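Local coordinates for possible exported protein (Mycobacterium tuberculosis, PDB 3MAY) that binds heme, free or taken from host hemoglobin, as a secreted carrier and delivers it to membrane transporters for iron acquisition, at residues C[20-23]-C[24-28]; C[30-33]-C[34-38]. All coordinates share one frame; numbering follows the deposited sequence.

Interaction 1: C[20-23]-C[24-28]; sequences KSMG and DYLDS
Lys20 and Asp24, one helical turn apart, form a salt bridge in which NZ of Lys20 lies 3.0 Å from OD2 of Asp24. The grip is lopsided, since OD1 of Asp24 stays 3.6 Å from the same NZ; OD1 also faces Arg13 of the second subunit in a long, weak ion pair. The lysine chain runs out nearly straight and bends only at its last torsion (chi4 -54°), which turns the ammonium in toward the carboxylate. Asp24 has CG beside its own backbone N (chi1 -68°), which tips the carboxylate back along the helix toward Lys20. On another side of the turn, CE of Met22 meets CD1 of Leu26 at 4.2 Å, a loose apolar contact, while CG of Leu26 rests on the carbonyl of Met22, 3.3 Å from its O. Behind the side chains runs a backbone ladder: Asp24 N to Lys20 O (2.9 Å), Tyr25 N to Ser21 O, Leu26 N to Met22 O and Asp27 N to Gly23 O (2.8 Å). It fixes where Tyr25 leaves the helix; the ring heads away from residues 20-23, and its OH is hydrogen-bonded to Asp65. The Tyr25 ring also meets that of His29, whose ND1 bonds to the carbonyl of Tyr25. Ser21 OG turns back to the carbonyls of Ser17 and Val18, and Asp27 is paired with Arg13 of the second subunit. The whole forms the last turns of helix 8-27, bonded i to i+4 and carrying Tyr25, the probable axial heme-iron ligand.

Interaction 2: C[30-33]-C[34-38]; sequences PETN and QVMTA
Thr37 holds the carbonyl of Asn33 with two donors: its backbone N is 2.7 Å from Asn33 O and its hydroxyl OG1 2.9 Å from the same oxygen. With OG1 beside the backbone N of Thr37 (chi1 -68°), the hydroxyl points back at the preceding turn, where Asn33 O lies; it reaches the oxygen from above the carbonyl plane, 41° out of it. OD1 of Asn33 passes obliquely at 3.5 Å from OG1 of Thr37. Both side chains also have polar partners across the subunit boundary: ND2 of Asn33 bonds to Ser9 OG of the second subunit, and Thr37 OG1 to the backbone N of its Ala8.

The remaining backbone bonds are Gln34 N to Pro30 O, Val35 N to Glu31 O and Met36 N to Thr32 O (2.8 Å). The first is bent, with an N-H...O angle of 137°, at the turn that opens the helix with a proline.

Apolar contact is lighter. Thr32 and Met36 lie side by side and point the same way, CG2 of Thr32 meeting CE of Met36 at 4.1 Å, and CG of Met36 lies 3.5 Å from the carbonyl oxygen of Thr32. Thr32 and Val35 also touch His55 on helix 46-57, a probable heme-binding residue. The arrangement is that of the first turns of an amphipathic alpha-helix, helix 30-41, with an apolar face toward the body of this all-helical heme-binding fold and a polar edge in the subunit interface.

Interactions 1 and 2 lie in series on helix 8-27 and helix 30-41, with centres 11 Å apart, and pack directly on each other. Leu26 CD2 of the first touches Thr32 CG2 at 3.6 Å and Met36 SD at 3.7 Å, and Met22 CE also comes within 3.7 Å of Met36 SD. The short link between the helices holds His29, its side chain about 4 Å from that of Thr32. The side chain of His55 is about 3 Å from that of Thr32 and about 7 Å from that of Tyr25. Interaction 1 thus supplies Tyr25, the probable iron ligand, and interaction 2 lies beside His29 and His55, the other probable heme-binding residues. Both also reach the second subunit, at Ala8 and Ser9.

Interaction 1: C[20-23]-C[24-28]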
ATOM      1  N   LYS C  20      -7.098  -0.343  19.394  1.00 35.25           N
ATOM      2  CA  LYS C  20      -8.266  -0.469  20.241  1.00 37.40           C
ATOM      3  C   LYS C  20      -8.930   0.873  20.418  1.00 37.45           C
ATOM      4  O   LYS C  20     -10.113   1.010  20.280  1.00 39.11           O
ATOM      5  CB  LYS C  20      -7.850  -1.027  21.572  1.00 38.75           C
ATOM      6  CG  LYS C  20      -8.982  -1.432  22.388  1.00 42.36           C
ATOM      7  CD  LYS C  20      -8.575  -1.473  23.841  1.00 46.19           C
ATOM      8  CE  LYS C  20      -9.818  -1.725  24.668  1.00 51.50           C
ATOM      9  NZ  LYS C  20     -10.816  -0.664  24.283  1.00 53.46           N
ATOM     10  N   SER C  21      -8.162   1.912  20.651  1.00 38.21           N
ATOM     11  CA  SER C  21      -8.824   3.153  20.903  1.00 38.24           C
ATOM     12  C   SER C  21      -9.346   3.731  19.606  1.00 38.23           C
ATOM     13  O   SER C  21     -10.420   4.340  19.612  1.00 39.71           O
ATOM     14  CB  SER C  21      -7.937   4.071  21.698  1.00 38.80           C
ATOM     15  OG  SER C  21      -6.850   4.428  20.897  1.00 44.39           O
ATOM     16  N   MET C  22      -8.704   3.463  18.467  1.00 37.36           N
ATOM     17  CA  MET C  22      -9.397   3.768  17.190  1.00 38.33           C
ATOM     18  C   MET C  22     -10.725   3.018  16.985  1.00 37.74           C
ATOM     19  O   MET C  22     -11.705   3.600  16.403  1.00 38.29           O
ATOM     20  CB  MET C  22      -8.515   3.625  15.957  1.00 40.37           C
ATOM     21  CG  MET C  22      -9.242   3.835  14.596  1.00 46.11           C
ATOM     22  SD  MET C  22      -8.041   3.786  13.213  1.00 60.97           S
ATOM     23  CE  MET C  22      -9.060   3.733  11.683  1.00 60.58           C
ATOM     24  N   GLY C  23     -10.804   1.769  17.457  1.00 36.16           N
ATOM     25  CA  GLY C  23     -12.072   1.055  17.398  1.00 35.36           C
ATOM     26  C   GLY C  23     -13.113   1.747  18.287  1.00 36.20           C
ATOM     27  O   GLY C  23     -14.259   1.955  17.867  1.00 36.14           O
ATOM     28  N   ASP C  24     -12.737   2.108  19.518  1.00 35.95           N
ATOM     29  CA  ASP C  24     -13.626   2.888  20.370  1.00 36.07           C
ATOM     30  C   ASP C  24     -14.086   4.211  19.717  1.00 35.39           C
ATOM     31  O   ASP C  24     -15.264   4.557  19.786  1.00 36.99           O
ATOM     32  CB  ASP C  24     -12.927   3.194  21.699  1.00 37.56           C
ATOM     33  CG  ASP C  24     -12.704   1.972  22.541  1.00 39.70           C
ATOM     34  OD1 ASP C  24     -13.351   0.937  22.322  1.00 44.65           O
ATOM     35  OD2 ASP C  24     -11.876   2.044  23.446  1.00 45.55           O
ATOM     36  N   TYR C  25     -13.192   4.928  19.030  1.00 32.96           N
ATOM     37  CA  TYR C  25     -13.546   6.192  18.415  1.00 30.77           C
ATOM     38  C   TYR C  25     -14.544   5.983  17.308  1.00 31.10           C
ATOM     39  O   TYR C  25     -15.513   6.711  17.209  1.00 32.23           O
ATOM     40  CB  TYR C  25     -12.313   6.844  17.840  1.00 30.88           C
ATOM     41  CG  TYR C  25     -12.568   8.152  17.157  1.00 31.66           C
ATOM     42  CD1 TYR C  25     -12.785   9.292  17.895  1.00 33.78           C
ATOM     43  CD2 TYR C  25     -12.582   8.268  15.768  1.00 33.10           C
ATOM     44  CE1 TYR C  25     -13.011  10.514  17.276  1.00 36.06           C
ATOM     45  CE2 TYR C  25     -12.839   9.533  15.117  1.00 32.61           C
ATOM     46  CZ  TYR C  25     -13.044  10.653  15.901  1.00 35.58           C
ATOM     47  OH  TYR C  25     -13.297  11.963  15.381  1.00 37.48           O
ATOM     48  N   LEU C  26     -14.334   4.976  16.466  1.00 31.63           N
ATOM     49  CA  LEU C  26     -15.253   4.727  15.321  1.00 31.50           C
ATOM     50  C   LEU C  26     -16.551   4.224  15.870  1.00 32.66           C
ATOM     51  O   LEU C  26     -17.650   4.539  15.385  1.00 33.37           O
ATOM     52  CB  LEU C  26     -14.702   3.624  14.442  1.00 30.44           C
ATOM     53  CG  LEU C  26     -13.478   4.001  13.706  1.00 29.31           C
ATOM     54  CD1 LEU C  26     -13.020   2.774  12.856  1.00 28.56           C
ATOM     55  CD2 LEU C  26     -13.818   5.205  12.778  1.00 27.64           C
ATOM     56  N   ASP C  27     -16.437   3.432  16.910  1.00 33.70           N
ATOM     57  CA  ASP C  27     -17.646   2.899  17.453  1.00 36.95           C
ATOM     58  C   ASP C  27     -18.511   4.032  17.982  1.00 37.42           C
ATOM     59  O   ASP C  27     -19.744   3.966  18.033  1.00 37.00           O
ATOM     60  CB  ASP C  27     -17.301   2.017  18.604  1.00 38.46           C
ATOM     61  CG  ASP C  27     -18.366   1.230  18.907  1.00 45.46           C
ATOM     62  OD1 ASP C  27     -19.147   1.674  19.799  1.00 52.23           O
ATOM     63  OD2 ASP C  27     -18.545   0.304  18.074  1.00 51.41           O
ATOM     64  N   SER C  28     -17.816   5.091  18.404  1.00 37.28           N
ATOM     65  CA  SER C  28     -18.531   6.170  18.906  1.00 37.68           C
ATOM     66  C   SER C  28     -18.785   7.261  17.899  1.00 36.79           C
ATOM     67  O   SER C  28     -19.395   8.256  18.254  1.00 38.15           O
ATOM     68  CB  SER C  28     -17.805   6.719  20.090  1.00 38.34           C
ATOM     69  OG  SER C  28     -17.464   7.995  19.709  1.00 41.66           O
TER

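Interaction 2: C[30-33]-C[34-38]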
ATOM      1  N   PRO C  30     -20.283   6.894  14.278  1.00 37.12           N
ATOM      2  CA  PRO C  30     -20.794   6.013  13.189  1.00 38.13           C
ATOM      3  C   PRO C  30     -20.678   6.528  11.757  1.00 39.11           C
ATOM      4  O   PRO C  30     -20.781   5.727  10.802  1.00 40.85           O
ATOM      5  CB  PRO C  30     -22.282   5.858  13.523  1.00 38.86           C
ATOM      6  CG  PRO C  30     -22.567   7.061  14.368  1.00 39.57           C
ATOM      7  CD  PRO C  30     -21.344   7.345  15.171  1.00 36.39           C
ATOM      8  N   GLU C  31     -20.497   7.814  11.568  1.00 39.61           N
ATOM      9  CA  GLU C  31     -20.373   8.358  10.205  1.00 42.45           C
ATOM     10  C   GLU C  31     -18.925   8.185   9.753  1.00 42.22           C
ATOM     11  O   GLU C  31     -18.637   7.909   8.602  1.00 44.68           O
ATOM     12  CB  GLU C  31     -20.810   9.837  10.126  1.00 44.13           C
ATOM     13  CG  GLU C  31     -22.276  10.109  10.586  1.00 46.04           C
ATOM     14  CD  GLU C  31     -22.375  11.323  11.556  1.00 55.31           C
ATOM     15  OE1 GLU C  31     -22.730  11.114  12.789  1.00 54.47           O
ATOM     16  OE2 GLU C  31     -22.101  12.484  11.074  1.00 57.82           O
ATOM     17  N   THR C  32     -18.010   8.234  10.698  1.00 41.36           N
ATOM     18  CA  THR C  32     -16.641   7.871  10.423  1.00 40.63           C
ATOM     19  C   THR C  32     -16.551   6.345  10.277  1.00 40.85           C
ATOM     20  O   THR C  32     -15.922   5.827   9.309  1.00 40.65           O
ATOM     21  CB  THR C  32     -15.722   8.406  11.503  1.00 39.95           C
ATOM     22  OG1 THR C  32     -16.048   9.786  11.734  1.00 42.38           O
ATOM     23  CG2 THR C  32     -14.304   8.316  11.079  1.00 38.28           C
ATOM     24  N   ASN C  33     -17.256   5.610  11.136  1.00 40.71           N
ATOM     25  CA  ASN C  33     -17.298   4.151  10.954  1.00 41.95           C
ATOM     26  C   ASN C  33     -17.836   3.792   9.564  1.00 44.11           C
ATOM     27  O   ASN C  33     -17.302   2.876   8.888  1.00 44.64           O
ATOM     28  CB  ASN C  33     -18.113   3.428  12.045  1.00 41.19           C
ATOM     29  CG  ASN C  33     -17.572   1.970  12.381  1.00 42.29           C
ATOM     30  OD1 ASN C  33     -16.557   1.491  11.839  1.00 42.09           O
ATOM     31  ND2 ASN C  33     -18.217   1.315  13.338  1.00 39.70           N
ATOM     32  N   GLN C  34     -18.893   4.493   9.147  1.00 45.16           N
ATOM     33  CA  GLN C  34     -19.614   4.153   7.896  1.00 47.29           C
ATOM     34  C   GLN C  34     -18.613   4.338   6.743  1.00 47.85           C
ATOM     35  O   GLN C  34     -18.282   3.405   6.016  1.00 47.54           O
ATOM     36  CB  GLN C  34     -20.848   5.079   7.774  1.00 48.50           C
ATOM     37  CG  GLN C  34     -21.536   5.240   6.424  1.00 51.42           C
ATOM     38  CD  GLN C  34     -21.902   3.912   5.853  1.00 59.19           C
ATOM     39  OE1 GLN C  34     -22.224   2.986   6.634  1.00 63.77           O
ATOM     40  NE2 GLN C  34     -21.835   3.767   4.488  1.00 58.36           N
ATOM     41  N   VAL C  35     -18.069   5.545   6.630  1.00 47.78           N
ATOM     42  CA  VAL C  35     -17.075   5.794   5.620  1.00 48.12           C
ATOM     43  C   VAL C  35     -15.926   4.822   5.697  1.00 48.44           C
ATOM     44  O   VAL C  35     -15.386   4.412   4.661  1.00 50.76           O
ATOM     45  CB  VAL C  35     -16.557   7.245   5.691  1.00 48.11           C
ATOM     46  CG1 VAL C  35     -15.231   7.374   4.986  1.00 50.59           C
ATOM     47  CG2 VAL C  35     -17.563   8.202   5.081  1.00 47.04           C
ATOM     48  N   MET C  36     -15.516   4.426   6.895  1.00 47.89           N
ATOM     49  CA  MET C  36     -14.386   3.509   6.931  1.00 48.39           C
ATOM     50  C   MET C  36     -14.740   2.085   6.597  1.00 49.12           C
ATOM     51  O   MET C  36     -13.959   1.377   5.996  1.00 50.70           O
ATOM     52  CB  MET C  36     -13.608   3.616   8.190  1.00 47.53           C
ATOM     53  CG  MET C  36     -12.770   4.800   8.123  1.00 51.44           C
ATOM     54  SD  MET C  36     -11.841   5.020   9.623  1.00 57.93           S
ATOM     55  CE  MET C  36     -11.113   6.621   9.229  1.00 58.53           C
ATOM     56  N   THR C  37     -15.946   1.687   6.918  1.00 49.43           N
ATOM     57  CA  THR C  37     -16.384   0.349   6.612  1.00 50.99           C
ATOM     58  C   THR C  37     -16.560   0.212   5.104  1.00 53.49           C
ATOM     59  O   THR C  37     -15.977  -0.675   4.485  1.00 53.17           O
ATOM     60  CB  THR C  37     -17.662   0.072   7.360  1.00 50.64           C
ATOM     61  OG1 THR C  37     -17.357   0.018   8.760  1.00 47.81           O
ATOM     62  CG2 THR C  37     -18.304  -1.236   6.860  1.00 52.93           C
ATOM     63  N   ALA C  38     -17.330   1.132   4.517  1.00 55.31           N
ATOM     64  CA  ALA C  38     -17.431   1.231   3.051  1.00 58.09           C
ATOM     65  C   ALA C  38     -16.049   1.059   2.426  1.00 59.33           C
ATOM     66  O   ALA C  38     -15.898   0.153   1.652  1.00 60.97           O
ATOM     67  CB  ALA C  38     -18.111   2.538   2.595  1.00 57.15           C
TER